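PDB 3VOC: Beta/alpha-amylase from Paenibacillus polymyxa, which hydrolyses alpha-1,4-glucosidic linkages of starch, this chain being the beta-amylase domain that removes maltose units from the non-reducing chain ends. Local coordinates for residues Tyr46-Gly51 against Pro96-Ser101; Asn53-Ser58 against Asp134-Ser139; Lys153-Gly158 against Gly277-Gly282; Asp318-Cys323 against Arg355-Asn360. All blocks are in the same frame, centred on the assembly; numbering follows the deposited sequence.

Contact 1. Residues Tyr46-Gly51 against Pro96-Ser101; sequences YVESAG and PSWLSS. With CA (calcium ion), chain B.
Trp98 carries this contact, and its indole N-H is the central polar link: NE1 donates to the carbonyl O of Glu48 at 2.7 Å, with an N-H...O angle of 156° and the acceptor almost in the ring plane. The same carbonyl O rests against Pro96 CB at 3.4 Å. Over one face of the indole lies the backbone of Gly51, whose CA stands 3.7 Å from the centroid of the five-membered ring in a CH-pi contact. Pro96 CB and Leu99 CG cover the rim of the opposite face, so the ring lies between residues of its own segment and the backbone of Gly51. At the benzo end, Glu48 OE2 comes within 3.4 Å of Trp98 CZ2, the carboxylate plane tilted 43° to the ring. The segments belong to two excursions from the TIM barrel, the end of helix 44-47 and the loop after it, and the 3-10 turn at 97-101, and they meet beside the calcium site of this family 14 domain. Glu48 has CG anti to the backbone N (chi1 -161°) and an extended chain, which carries OE2 to the calcium at 2.4 Å. Its other oxygen, OE1, accepts from water 1, itself a calcium ligand, and from Trp44 NE1. An alanine in place of Trp98 would remove the N-H bond to Glu48 O and the ring beneath Gly51, and would probably loosen the loop that presents Glu48 to the metal. Asp52, Asn53, Gln132 and Glu135 complete the calcium site. Farther out, water 2 joins the backbones, donating to Ser49 O and accepting from Ser97 N.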
loop_
_atom_site.group_PDB
_atom_site.type_symbol
_atom_site.label_atom_id
_atom_site.label_comp_id
_atom_site.label_asym_id
_atom_site.label_seq_id
_atom_site.Cartn_x
_atom_site.Cartn_y
_atom_site.Cartn_z
ATOM N N TYR A 46 -3.404 4.510 16.991
ATOM C CA TYR A 46 -3.163 5.702 17.798
ATOM C C TYR A 46 -4.410 6.548 17.993
ATOM O O TYR A 46 -4.523 7.248 19.004
ATOM C CB TYR A 46 -2.124 6.614 17.138
ATOM C CG TYR A 46 -0.669 6.256 17.350
ATOM C CD1 TYR A 46 -0.286 5.012 17.832
ATOM C CD2 TYR A 46 0.342 7.173 17.013
ATOM C CE1 TYR A 46 1.072 4.676 18.002
ATOM C CE2 TYR A 46 1.699 6.853 17.186
ATOM C CZ TYR A 46 2.052 5.608 17.673
ATOM O OH TYR A 46 3.381 5.272 17.831
ATOM N N VAL A 47 -5.308 6.548 17.010
ATOM C CA VAL A 47 -6.343 7.577 16.975
ATOM C C VAL A 47 -7.752 7.088 17.303
ATOM O O VAL A 47 -8.632 7.899 17.532
ATOM C CB VAL A 47 -6.364 8.359 15.622
ATOM C CG1 VAL A 47 -4.991 8.964 15.323
ATOM C CG2 VAL A 47 -6.817 7.446 14.453
ATOM N N GLU A 48 -7.968 5.780 17.301
ATOM C CA GLU A 48 -9.263 5.223 17.699
ATOM C C GLU A 48 -9.029 3.995 18.593
ATOM O O GLU A 48 -9.648 2.954 18.407
ATOM C CB GLU A 48 -10.110 4.887 16.457
ATOM C CG GLU A 48 -11.621 4.731 16.714
ATOM C CD GLU A 48 -12.420 4.358 15.466
ATOM O OE1 GLU A 48 -11.896 4.479 14.325
ATOM O OE2 GLU A 48 -13.593 3.939 15.615
ATOM N N SER A 49 -8.133 4.132 19.570
ATOM C CA SER A 49 -7.681 2.989 20.364
ATOM C C SER A 49 -8.632 2.638 21.504
ATOM O O SER A 49 -8.761 1.470 21.871
ATOM C CB SER A 49 -6.279 3.227 20.951
ATOM O OG SER A 49 -6.298 4.277 21.915
ATOM N N ALA A 50 -9.302 3.647 22.048
ATOM C CA ALA A 50 -10.036 3.476 23.309
ATOM C C ALA A 50 -11.362 2.734 23.136
ATOM O O ALA A 50 -11.837 2.072 24.067
ATOM C CB ALA A 50 -10.263 4.845 23.971
ATOM N N GLY A 51 -11.966 2.864 21.960
ATOM C CA GLY A 51 -13.279 2.286 21.701
ATOM C C GLY A 51 -13.777 2.717 20.340
ATOM O O GLY A 51 -13.261 3.679 19.766
ATOM N N PRO A 96 -6.892 -1.089 16.234
ATOM C CA PRO A 96 -7.638 -0.881 17.478
ATOM C C PRO A 96 -8.123 -2.209 18.067
ATOM O O PRO A 96 -8.761 -3.012 17.366
ATOM C CB PRO A 96 -8.814 -0.018 17.022
ATOM C CG PRO A 96 -8.216 0.825 15.905
ATOM C CD PRO A 96 -7.342 -0.172 15.164
ATOM N N SER A 97 -7.797 -2.457 19.328
ATOM C CA SER A 97 -8.017 -3.777 19.914
ATOM C C SER A 97 -9.483 -4.181 20.034
ATOM O O SER A 97 -9.786 -5.383 20.016
ATOM C CB SER A 97 -7.312 -3.891 21.263
ATOM O OG SER A 97 -7.869 -2.951 22.172
ATOM N N TRP A 98 -10.388 -3.201 20.155
ATOM C CA TRP A 98 -11.830 -3.467 20.292
ATOM C C TRP A 98 -12.451 -4.054 19.018
ATOM O O TRP A 98 -13.568 -4.611 19.056
ATOM C CB TRP A 98 -12.586 -2.200 20.725
ATOM C CG TRP A 98 -12.232 -1.008 19.883
ATOM C CD1 TRP A 98 -11.327 -0.031 20.186
ATOM C CD2 TRP A 98 -12.742 -0.699 18.591
ATOM N NE1 TRP A 98 -11.258 0.890 19.159
ATOM C CE2 TRP A 98 -12.118 0.497 18.167
ATOM C CE3 TRP A 98 -13.691 -1.298 17.756
ATOM C CZ2 TRP A 98 -12.394 1.087 16.934
ATOM C CZ3 TRP A 98 -13.961 -0.709 16.524
ATOM C CH2 TRP A 98 -13.314 0.470 16.128
ATOM N N LEU A 99 -11.750 -3.925 17.886
ATOM C CA LEU A 99 -12.255 -4.472 16.615
ATOM C C LEU A 99 -12.575 -5.962 16.716
ATOM O O LEU A 99 -13.537 -6.436 16.115
ATOM C CB LEU A 99 -11.278 -4.216 15.455
ATOM C CG LEU A 99 -11.303 -2.799 14.863
ATOM C CD1 LEU A 99 -10.010 -2.493 14.100
ATOM C CD2 LEU A 99 -12.522 -2.598 13.936
ATOM N N SER A 100 -11.773 -6.671 17.502
ATOM C CA SER A 100 -11.906 -8.115 17.709
ATOM C C SER A 100 -13.261 -8.498 18.294
ATOM O O SER A 100 -13.706 -9.636 18.147
ATOM C CB SER A 100 -10.789 -8.608 18.635
ATOM O OG SER A 100 -10.958 -8.065 19.946
ATOM N N SER A 101 -13.906 -7.556 18.974
ATOM C CA SER A 101 -15.187 -7.825 19.603
ATOM C C SER A 101 -16.359 -7.405 18.699
ATOM O O SER A 101 -17.521 -7.525 19.086
ATOM C CB SER A 101 -15.255 -7.162 20.985
ATOM O OG SER A 101 -15.402 -5.761 20.869
HETATM CA CA CA B . -15.372 3.368 14.183
HETATM O O HOH W 1 -13.869 4.281 12.639
HETATM O O HOH W 2 -6.718 -0.441 20.788
#

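Contact 2. Residues Asn53-Ser58 against Asp134-Ser139; sequences NQFDWS and DELYAS. With CA (calcium ion), chain B.
Asn53 and Glu135 meet at about a right angle, their amide and carboxylate planes 74° apart, with the calcium ion in the corner between them. Asn53 OD1 binds the metal at 2.4 Å and Glu135 OE1 at 2.2 Å; the two oxygens lie close together because both are ligands. On the amide's other branch, ND2 donates to Glu135 OE2 over 3.1 Å in a nearly straight bond (171°), lying in the plane of its own amide but reaching the carboxylate from above. Metal bond and N-H bond together are consistent with a single amide orientation, OD1 to the calcium and ND2 to Glu135. One helical turn on, Ser139 sits beneath the flat of the Phe55 ring, its CB 3.6 Å from the centroid and only 12° off the normal. With OG anti to the backbone N, the hydroxyl lies under the same face and also accepts from Trp57 NE1 at 2.9 Å, close to the indole plane. Phe55 thus shows a face to Ser139, whereas Trp57 shows an edge. Leu136 CD1 reaches the edge of Phe55 and lies 3.7 Å from Trp57 CH2, filling the apolar side. Between the two aromatic residues, Asp56 OD1 accepts from Ser58 N, a capping bond at the turn into helix 58-69, and from Ser58 OG. Glu48, Asp52, Gln132 and water 1 are the remaining ligands of a calcium site that ties the loop after helix 44-47 to barrel helix 127-144.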
loop_
_atom_site.group_PDB
_atom_site.type_symbol
_atom_site.label_atom_id
_atom_site.label_comp_id
_atom_site.label_asym_id
_atom_site.label_seq_id
_atom_site.Cartn_x
_atom_site.Cartn_y
_atom_site.Cartn_z
ATOM N N ASN A 53 -15.324 4.588 17.685
ATOM C CA ASN A 53 -15.695 6.001 17.557
ATOM C C ASN A 53 -15.351 6.845 18.772
ATOM O O ASN A 53 -15.957 7.885 19.013
ATOM C CB ASN A 53 -17.163 6.157 17.146
ATOM C CG ASN A 53 -17.454 5.524 15.804
ATOM O OD1 ASN A 53 -16.547 5.267 15.012
ATOM N ND2 ASN A 53 -18.718 5.270 15.539
ATOM N N GLN A 54 -14.362 6.386 19.528
ATOM C CA GLN A 54 -13.753 7.186 20.561
ATOM C C GLN A 54 -12.359 7.568 20.055
ATOM O O GLN A 54 -11.443 6.747 20.026
ATOM C CB GLN A 54 -13.693 6.420 21.888
ATOM C CG GLN A 54 -13.181 7.260 23.020
ATOM C CD GLN A 54 -13.194 6.560 24.383
ATOM O OE1 GLN A 54 -13.881 5.555 24.603
ATOM N NE2 GLN A 54 -12.408 7.102 25.302
ATOM N N PHE A 55 -12.215 8.823 19.656
ATOM C CA PHE A 55 -11.019 9.266 18.941
ATOM C C PHE A 55 -10.072 10.056 19.820
ATOM O O PHE A 55 -10.499 10.727 20.766
ATOM C CB PHE A 55 -11.429 10.102 17.717
ATOM C CG PHE A 55 -12.176 9.313 16.688
ATOM C CD1 PHE A 55 -11.479 8.512 15.756
ATOM C CD2 PHE A 55 -13.568 9.355 16.641
ATOM C CE1 PHE A 55 -12.179 7.762 14.810
ATOM C CE2 PHE A 55 -14.263 8.608 15.693
ATOM C CZ PHE A 55 -13.558 7.806 14.780
ATOM N N ASP A 56 -8.783 9.967 19.501
ATOM C CA ASP A 56 -7.774 10.813 20.122
ATOM C C ASP A 56 -6.859 11.294 18.999
ATOM O O ASP A 56 -5.996 10.551 18.533
ATOM C CB ASP A 56 -6.976 10.030 21.167
ATOM C CG ASP A 56 -5.970 10.906 21.925
ATOM O OD1 ASP A 56 -5.824 12.108 21.607
ATOM O OD2 ASP A 56 -5.331 10.388 22.856
ATOM N N TRP A 57 -7.089 12.523 18.548
ATOM C CA TRP A 57 -6.296 13.116 17.475
ATOM C C TRP A 57 -5.195 14.035 17.995
ATOM O O TRP A 57 -4.480 14.637 17.188
ATOM C CB TRP A 57 -7.200 13.900 16.507
ATOM C CG TRP A 57 -8.190 13.041 15.767
ATOM C CD1 TRP A 57 -9.533 12.947 16.007
ATOM C CD2 TRP A 57 -7.921 12.163 14.665
ATOM N NE1 TRP A 57 -10.116 12.077 15.116
ATOM C CE2 TRP A 57 -9.148 11.584 14.282
ATOM C CE3 TRP A 57 -6.765 11.831 13.947
ATOM C CZ2 TRP A 57 -9.251 10.673 13.223
ATOM C CZ3 TRP A 57 -6.863 10.931 12.900
ATOM C CH2 TRP A 57 -8.095 10.359 12.548
ATOM N N SER A 58 -5.045 14.148 19.323
ATOM C CA SER A 58 -4.196 15.218 19.894
ATOM C C SER A 58 -2.725 15.117 19.464
ATOM O O SER A 58 -2.108 16.113 19.108
ATOM C CB SER A 58 -4.308 15.297 21.428
ATOM O OG SER A 58 -3.920 14.077 22.039
ATOM N N ASP A 134 -15.042 4.632 6.755
ATOM C CA ASP A 134 -15.931 5.791 6.549
ATOM C C ASP A 134 -16.009 6.643 7.827
ATOM O O ASP A 134 -15.849 7.868 7.767
ATOM C CB ASP A 134 -17.318 5.297 6.089
ATOM C CG ASP A 134 -18.254 6.427 5.648
ATOM O OD1 ASP A 134 -17.798 7.533 5.305
ATOM O OD2 ASP A 134 -19.472 6.177 5.626
ATOM N N GLU A 135 -16.233 6.008 8.982
ATOM C CA GLU A 135 -16.249 6.736 10.261
ATOM C C GLU A 135 -14.911 7.412 10.564
ATOM O O GLU A 135 -14.879 8.532 11.076
ATOM C CB GLU A 135 -16.576 5.803 11.432
ATOM C CG GLU A 135 -17.951 5.130 11.352
ATOM C CD GLU A 135 -18.101 4.022 12.381
ATOM O OE1 GLU A 135 -17.090 3.363 12.732
ATOM O OE2 GLU A 135 -19.239 3.800 12.839
ATOM N N LEU A 136 -13.811 6.711 10.278
ATOM C CA LEU A 136 -12.476 7.247 10.573
ATOM C C LEU A 136 -12.149 8.443 9.659
ATOM O O LEU A 136 -11.573 9.454 10.105
ATOM C CB LEU A 136 -11.420 6.137 10.429
ATOM C CG LEU A 136 -9.946 6.550 10.552
ATOM C CD1 LEU A 136 -9.671 7.043 11.966
ATOM C CD2 LEU A 136 -9.038 5.386 10.204
ATOM N N TYR A 137 -12.520 8.338 8.384
ATOM C CA TYR A 137 -12.261 9.432 7.434
ATOM C C TYR A 137 -13.105 10.651 7.812
ATOM O O TYR A 137 -12.645 11.798 7.731
ATOM C CB TYR A 137 -12.570 9.007 5.993
ATOM C CG TYR A 137 -11.723 7.866 5.404
ATOM C CD1 TYR A 137 -10.547 7.436 6.007
ATOM C CD2 TYR A 137 -12.111 7.246 4.215
ATOM C CE1 TYR A 137 -9.776 6.394 5.432
ATOM C CE2 TYR A 137 -11.356 6.216 3.633
ATOM C CZ TYR A 137 -10.201 5.798 4.247
ATOM O OH TYR A 137 -9.469 4.790 3.672
ATOM N N ALA A 138 -14.344 10.395 8.214
ATOM C CA ALA A 138 -15.250 11.446 8.676
ATOM C C ALA A 138 -14.656 12.158 9.875
ATOM O O ALA A 138 -14.629 13.391 9.934
ATOM C CB ALA A 138 -16.638 10.843 9.034
ATOM N N SER A 139 -14.170 11.379 10.838
ATOM C CA SER A 139 -13.573 11.964 12.011
ATOM C C SER A 139 -12.330 12.778 11.661
ATOM O O SER A 139 -12.140 13.868 12.209
ATOM C CB SER A 139 -13.227 10.908 13.058
ATOM O OG SER A 139 -12.847 11.562 14.250
HETATM CA CA CA B . -15.372 3.368 14.183
HETATM O O HOH W 1 -13.869 4.281 12.639
#

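Contact 3. Residues Lys153-Gly158 against Gly277-Gly282; sequences KIYLSG and GAKISG
The phenol ring of Tyr155 turns an edge to the neighbouring strand: Gly277 CA lies near the ring plane, 3.8 Å from CD1. Lys279 comes from another direction, its CE 4.1 Å from CD2 and its chain crossing the tyrosine at about a right angle. Tyr155 CG stands anti to the carbonyl carbon (chi1 -69°), which brings the ring alongside Gly277. Glycine matters at this position, since a CB there would clash with CE1 of the ring. Beneath the side chains two backbone bonds join the strands in parallel register, Tyr155 pairing with Gly277. Gly277 N donates to Ile154 O at 2.9 Å, and Leu156 N to Gly277 O at 2.7 Å, the latter nearly along the C=O axis. Tyr155 CA adds a C-H...O contact to Gly277 O. The short strand axes cross at 39°; beyond the Tyr155-Gly277 pair, water 3 takes over the bridging: it donates to Leu156 O and accepts from Gly158 N and from Lys279 N at 2.9 Å. One water thus serves three backbone polar groups where direct pairing stops. Leu156 and Ala278 point to the outer side, where helix 240-268 covers both. Lys279 is extended beyond CG and runs past Tyr155 to a salt bridge with Glu359, so its ammonium is held inside the barrel and would probably favour the charged carboxylate. Parallel strands 153-156 and 275-279 are the fourth and fifth of the TIM barrel, and Lys279, a substrate-binding residue by similarity, places their C-terminal ends at the active site of the beta-amylase.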
loop_
_atom_site.group_PDB
_atom_site.type_symbol
_atom_site.label_atom_id
_atom_site.label_comp_id
_atom_site.label_asym_id
_atom_site.label_seq_id
_atom_site.Cartn_x
_atom_site.Cartn_y
_atom_site.Cartn_z
ATOM N N LYS A 153 -2.641 16.919 -0.236
ATOM C CA LYS A 153 -2.875 15.581 -0.766
ATOM C C LYS A 153 -3.114 14.674 0.427
ATOM O O LYS A 153 -2.573 14.912 1.517
ATOM C CB LYS A 153 -1.650 15.126 -1.576
ATOM C CG LYS A 153 -1.800 13.785 -2.265
ATOM C CD LYS A 153 -0.963 13.738 -3.531
ATOM C CE LYS A 153 -1.574 12.730 -4.531
ATOM N NZ LYS A 153 -0.965 12.806 -5.885
ATOM N N ILE A 154 -3.943 13.651 0.247
ATOM C CA ILE A 154 -4.194 12.668 1.316
ATOM C C ILE A 154 -3.983 11.258 0.778
ATOM O O ILE A 154 -4.423 10.970 -0.334
ATOM C CB ILE A 154 -5.643 12.792 1.874
ATOM C CG1 ILE A 154 -5.865 14.206 2.452
ATOM C CG2 ILE A 154 -5.916 11.704 2.930
ATOM C CD1 ILE A 154 -7.326 14.573 2.781
ATOM N N TYR A 155 -3.322 10.393 1.563
ATOM C CA TYR A 155 -3.153 8.988 1.168
ATOM C C TYR A 155 -4.080 8.066 1.950
ATOM O O TYR A 155 -4.376 8.314 3.129
ATOM C CB TYR A 155 -1.685 8.513 1.310
ATOM C CG TYR A 155 -0.730 9.148 0.294
ATOM C CD1 TYR A 155 -1.110 9.327 -1.045
ATOM C CD2 TYR A 155 0.552 9.568 0.667
ATOM C CE1 TYR A 155 -0.242 9.934 -1.985
ATOM C CE2 TYR A 155 1.429 10.158 -0.261
ATOM C CZ TYR A 155 1.029 10.335 -1.588
ATOM O OH TYR A 155 1.888 10.930 -2.515
ATOM N N LEU A 156 -4.530 6.997 1.287
ATOM C CA LEU A 156 -5.286 5.947 1.952
ATOM C C LEU A 156 -4.381 4.742 2.093
ATOM O O LEU A 156 -3.438 4.585 1.302
ATOM C CB LEU A 156 -6.500 5.556 1.114
ATOM C CG LEU A 156 -7.425 6.702 0.716
ATOM C CD1 LEU A 156 -8.611 6.142 -0.054
ATOM C CD2 LEU A 156 -7.874 7.550 1.930
ATOM N N SER A 157 -4.682 3.888 3.074
ATOM C CA SER A 157 -4.039 2.593 3.221
ATOM C C SER A 157 -4.971 1.490 2.695
ATOM O O SER A 157 -6.061 1.244 3.247
ATOM C CB SER A 157 -3.682 2.342 4.691
ATOM O OG SER A 157 -3.259 1.005 4.884
ATOM N N GLY A 158 -4.545 0.829 1.623
ATOM C CA GLY A 158 -5.355 -0.224 0.995
ATOM C C GLY A 158 -5.138 -1.611 1.578
ATOM O O GLY A 158 -5.765 -2.570 1.136
ATOM N N GLY A 277 -4.734 9.562 -2.826
ATOM C CA GLY A 277 -3.962 8.496 -3.429
ATOM C C GLY A 277 -3.938 7.204 -2.630
ATOM O O GLY A 277 -4.320 7.160 -1.450
ATOM N N ALA A 278 -3.456 6.151 -3.273
ATOM C CA ALA A 278 -3.212 4.881 -2.601
ATOM C C ALA A 278 -2.000 4.241 -3.272
ATOM O O ALA A 278 -1.540 4.713 -4.318
ATOM C CB ALA A 278 -4.439 3.959 -2.672
ATOM N N LYS A 279 -1.486 3.177 -2.665
ATOM C CA LYS A 279 -0.204 2.609 -3.071
ATOM C C LYS A 279 -0.309 1.169 -3.544
ATOM O O LYS A 279 -0.976 0.334 -2.918
ATOM C CB LYS A 279 0.796 2.702 -1.920
ATOM C CG LYS A 279 0.827 4.096 -1.256
ATOM C CD LYS A 279 1.861 4.235 -0.117
ATOM C CE LYS A 279 1.867 5.681 0.427
ATOM N NZ LYS A 279 3.017 5.977 1.358
ATOM N N ILE A 280 0.367 0.893 -4.656
ATOM C CA ILE A 280 0.554 -0.475 -5.115
ATOM C C ILE A 280 1.936 -0.927 -4.646
ATOM O O ILE A 280 2.910 -0.170 -4.741
ATOM C CB ILE A 280 0.384 -0.570 -6.656
ATOM C CG1 ILE A 280 -1.087 -0.313 -7.042
ATOM C CG2 ILE A 280 0.855 -1.956 -7.208
ATOM C CD1 ILE A 280 -1.347 -0.367 -8.574
ATOM N N SER A 281 2.000 -2.147 -4.114
ATOM C CA SER A 281 3.225 -2.744 -3.621
ATOM C C SER A 281 4.195 -3.019 -4.764
ATOM O O SER A 281 3.769 -3.370 -5.870
ATOM C CB SER A 281 2.886 -4.078 -2.946
ATOM O OG SER A 281 4.013 -4.624 -2.270
ATOM N N GLY A 282 5.491 -2.921 -4.476
ATOM C CA GLY A 282 6.523 -3.296 -5.439
ATOM C C GLY A 282 7.010 -4.712 -5.158
ATOM O O GLY A 282 7.958 -4.904 -4.385
HETATM O O HOH W 3 -2.549 2.306 -0.128
#

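Contact 4. Residues Asp318-Cys323 against Arg355-Asn360; sequences DLTFTC and RLNGEN
Strands 318-321 and 356-359 are the sixth and seventh of the TIM barrel, joined by helix 338-352 in a beta-alpha-beta crossover. The tight part is the backbone pairing from Leu319 to Phe321. Leu319 N donates to Arg355 O in a nearly straight bond (171° at the hydrogen), almost along the C=O axis, Asn357 N to Leu319 O at 2.8 Å, and Phe321 N to Asn357 O. Toward the catalytic end the pairing slackens: Glu359 N reaches Phe321 O through a weak bond bent to 123°. Side chains divide by face. Leu319 and Leu356 lie side by side against helix 338-352, CD2 to CD2 at 4.0 Å, while Thr320 and Asn357 face the barrel interior and share water 5; Asn357 OD1 also accepts from Lys153 NZ. Glu359, the proton acceptor by similarity, crosses Thr320 at about a right angle, OE2 3.6 Å from CG2, with Lys279 as the partner of OE2. The more open part is the partly exposed Arg355 side chain at the strand's beginning, beside the buried Asp318. Its chain bends at chi3 (54°) to lie alongside Asp318, and NE makes a salt bridge to OD2 at 3.0 Å, while NH2 engages Asp5. An alanine at Arg355 would remove both pairings and would probably leave the Asp318 carboxylate more reliant on Lys153 and Arg275. Water 4 spans the same margin, donating to Asp318 OD1 and accepting from Arg355 N at 2.8 Å.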
loop_
_atom_site.group_PDB
_atom_site.type_symbol
_atom_site.label_atom_id
_atom_site.label_comp_id
_atom_site.label_asym_id
_atom_site.label_seq_id
_atom_site.Cartn_x
_atom_site.Cartn_y
_atom_site.Cartn_z
ATOM N N ASP A 318 -4.989 8.833 -7.150
ATOM C CA ASP A 318 -3.645 8.880 -7.706
ATOM C C ASP A 318 -2.895 7.637 -7.272
ATOM O O ASP A 318 -3.238 7.028 -6.261
ATOM C CB ASP A 318 -2.911 10.137 -7.236
ATOM C CG ASP A 318 -3.471 11.416 -7.858
ATOM O OD1 ASP A 318 -4.404 11.353 -8.673
ATOM O OD2 ASP A 318 -2.949 12.494 -7.542
ATOM N N LEU A 319 -1.876 7.264 -8.035
ATOM C CA LEU A 319 -1.148 6.020 -7.767
ATOM C C LEU A 319 0.248 6.325 -7.256
ATOM O O LEU A 319 1.002 7.065 -7.896
ATOM C CB LEU A 319 -1.070 5.160 -9.043
ATOM C CG LEU A 319 -0.151 3.928 -9.009
ATOM C CD1 LEU A 319 -0.695 2.983 -7.984
ATOM C CD2 LEU A 319 -0.101 3.244 -10.384
ATOM N N THR A 320 0.587 5.753 -6.103
ATOM C CA THR A 320 1.946 5.803 -5.595
ATOM C C THR A 320 2.580 4.444 -5.880
ATOM O O THR A 320 2.007 3.382 -5.565
ATOM C CB THR A 320 1.978 6.120 -4.084
ATOM O OG1 THR A 320 1.469 7.445 -3.872
ATOM C CG2 THR A 320 3.409 6.001 -3.506
ATOM N N PHE A 321 3.747 4.474 -6.498
ATOM C CA PHE A 321 4.506 3.257 -6.672
ATOM C C PHE A 321 5.861 3.412 -6.004
ATOM O O PHE A 321 6.243 4.517 -5.611
ATOM C CB PHE A 321 4.615 2.845 -8.155
ATOM C CG PHE A 321 4.976 1.394 -8.340
ATOM C CD1 PHE A 321 4.117 0.394 -7.881
ATOM C CD2 PHE A 321 6.189 1.027 -8.924
ATOM C CE1 PHE A 321 4.462 -0.967 -8.014
ATOM C CE2 PHE A 321 6.541 -0.336 -9.076
ATOM C CZ PHE A 321 5.679 -1.325 -8.616
ATOM N N THR A 322 6.572 2.297 -5.859
ATOM C CA THR A 322 7.782 2.240 -5.049
ATOM C C THR A 322 8.887 1.499 -5.803
ATOM O O THR A 322 8.702 1.119 -6.970
ATOM C CB THR A 322 7.470 1.563 -3.687
ATOM O OG1 THR A 322 8.654 1.515 -2.894
ATOM C CG2 THR A 322 6.940 0.150 -3.895
ATOM N N CYS A 323 10.026 1.298 -5.144
ATOM C CA CYS A 323 11.227 0.690 -5.748
ATOM C C CYS A 323 11.913 1.549 -6.806
ATOM O O CYS A 323 12.782 1.049 -7.540
ATOM C CB CYS A 323 10.966 -0.692 -6.351
ATOM S SG CYS A 323 10.128 -1.777 -5.278
ATOM N N ARG A 355 -2.336 9.794 -12.432
ATOM C CA ARG A 355 -1.220 10.559 -11.866
ATOM C C ARG A 355 -0.315 9.665 -11.017
ATOM O O ARG A 355 -0.801 8.948 -10.134
ATOM C CB ARG A 355 -1.737 11.708 -11.011
ATOM C CG ARG A 355 -2.483 12.817 -11.808
ATOM C CD ARG A 355 -3.238 13.748 -10.878
ATOM N NE ARG A 355 -2.369 14.306 -9.837
ATOM C CZ ARG A 355 -1.675 15.438 -9.958
ATOM N NH1 ARG A 355 -1.732 16.158 -11.075
ATOM N NH2 ARG A 355 -0.925 15.863 -8.953
ATOM N N LEU A 356 0.990 9.729 -11.284
ATOM C CA LEU A 356 1.985 8.955 -10.545
ATOM C C LEU A 356 2.725 9.741 -9.465
ATOM O O LEU A 356 3.179 10.873 -9.682
ATOM C CB LEU A 356 3.027 8.378 -11.494
ATOM C CG LEU A 356 2.601 7.242 -12.400
ATOM C CD1 LEU A 356 3.513 7.231 -13.603
ATOM C CD2 LEU A 356 2.630 5.872 -11.668
ATOM N N ASN A 357 2.857 9.096 -8.311
ATOM C CA ASN A 357 3.757 9.539 -7.240
ATOM C C ASN A 357 4.693 8.388 -6.886
ATOM O O ASN A 357 4.323 7.221 -7.021
ATOM C CB ASN A 357 2.954 9.974 -6.009
ATOM C CG ASN A 357 2.029 11.157 -6.301
ATOM O OD1 ASN A 357 0.807 11.005 -6.360
ATOM N ND2 ASN A 357 2.615 12.342 -6.489
ATOM N N GLY A 358 5.898 8.710 -6.429
ATOM C CA GLY A 358 6.945 7.703 -6.253
ATOM C C GLY A 358 7.565 7.682 -4.869
ATOM O O GLY A 358 7.476 8.661 -4.121
ATOM N N GLU A 359 8.183 6.551 -4.528
ATOM C CA GLU A 359 8.879 6.389 -3.249
ATOM C C GLU A 359 10.045 5.468 -3.504
ATOM O O GLU A 359 10.010 4.692 -4.452
ATOM C CB GLU A 359 7.984 5.684 -2.236
ATOM C CG GLU A 359 6.813 6.498 -1.764
ATOM C CD GLU A 359 5.967 5.761 -0.753
ATOM O OE1 GLU A 359 6.290 4.616 -0.396
ATOM O OE2 GLU A 359 4.971 6.343 -0.311
ATOM N N ASN A 360 11.063 5.539 -2.655
ATOM C CA ASN A 360 12.081 4.477 -2.588
ATOM C C ASN A 360 11.555 3.356 -1.695
ATOM O O ASN A 360 10.809 3.627 -0.729
ATOM C CB ASN A 360 13.408 5.005 -2.022
ATOM C CG ASN A 360 13.225 5.749 -0.707
ATOM O OD1 ASN A 360 12.350 6.608 -0.595
ATOM N ND2 ASN A 360 14.041 5.419 0.296
HETATM O O HOH W 4 -4.886 10.401 -11.366
HETATM O O HOH W 5 -0.665 8.654 -4.975
#

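How the contacts relate
Contacts 1 and 2 lie toward the periphery, their centres 11 Å apart, and share the calcium ion and water 1; Glu48 OE2 and Asn53 N, 2.8 Å apart, probably bond across them. Their chemistry is metal ligation and aromatic packing between loops, a 3-10 turn and a helix. Contacts 3 and 4 are barrel core, made chiefly of parallel backbone pairing. Strands 275-279 and 318-321 adjoin, and Lys279 NZ meets Glu359 OE2 at 2.6 Å, joining the two contacts at the active site. Contact 2 connects the two regions: Tyr137, on helix 127-144, packs on Leu156 of contact 3. Contacts 1 and 4 do not touch, with about 18 Å between nearest atoms.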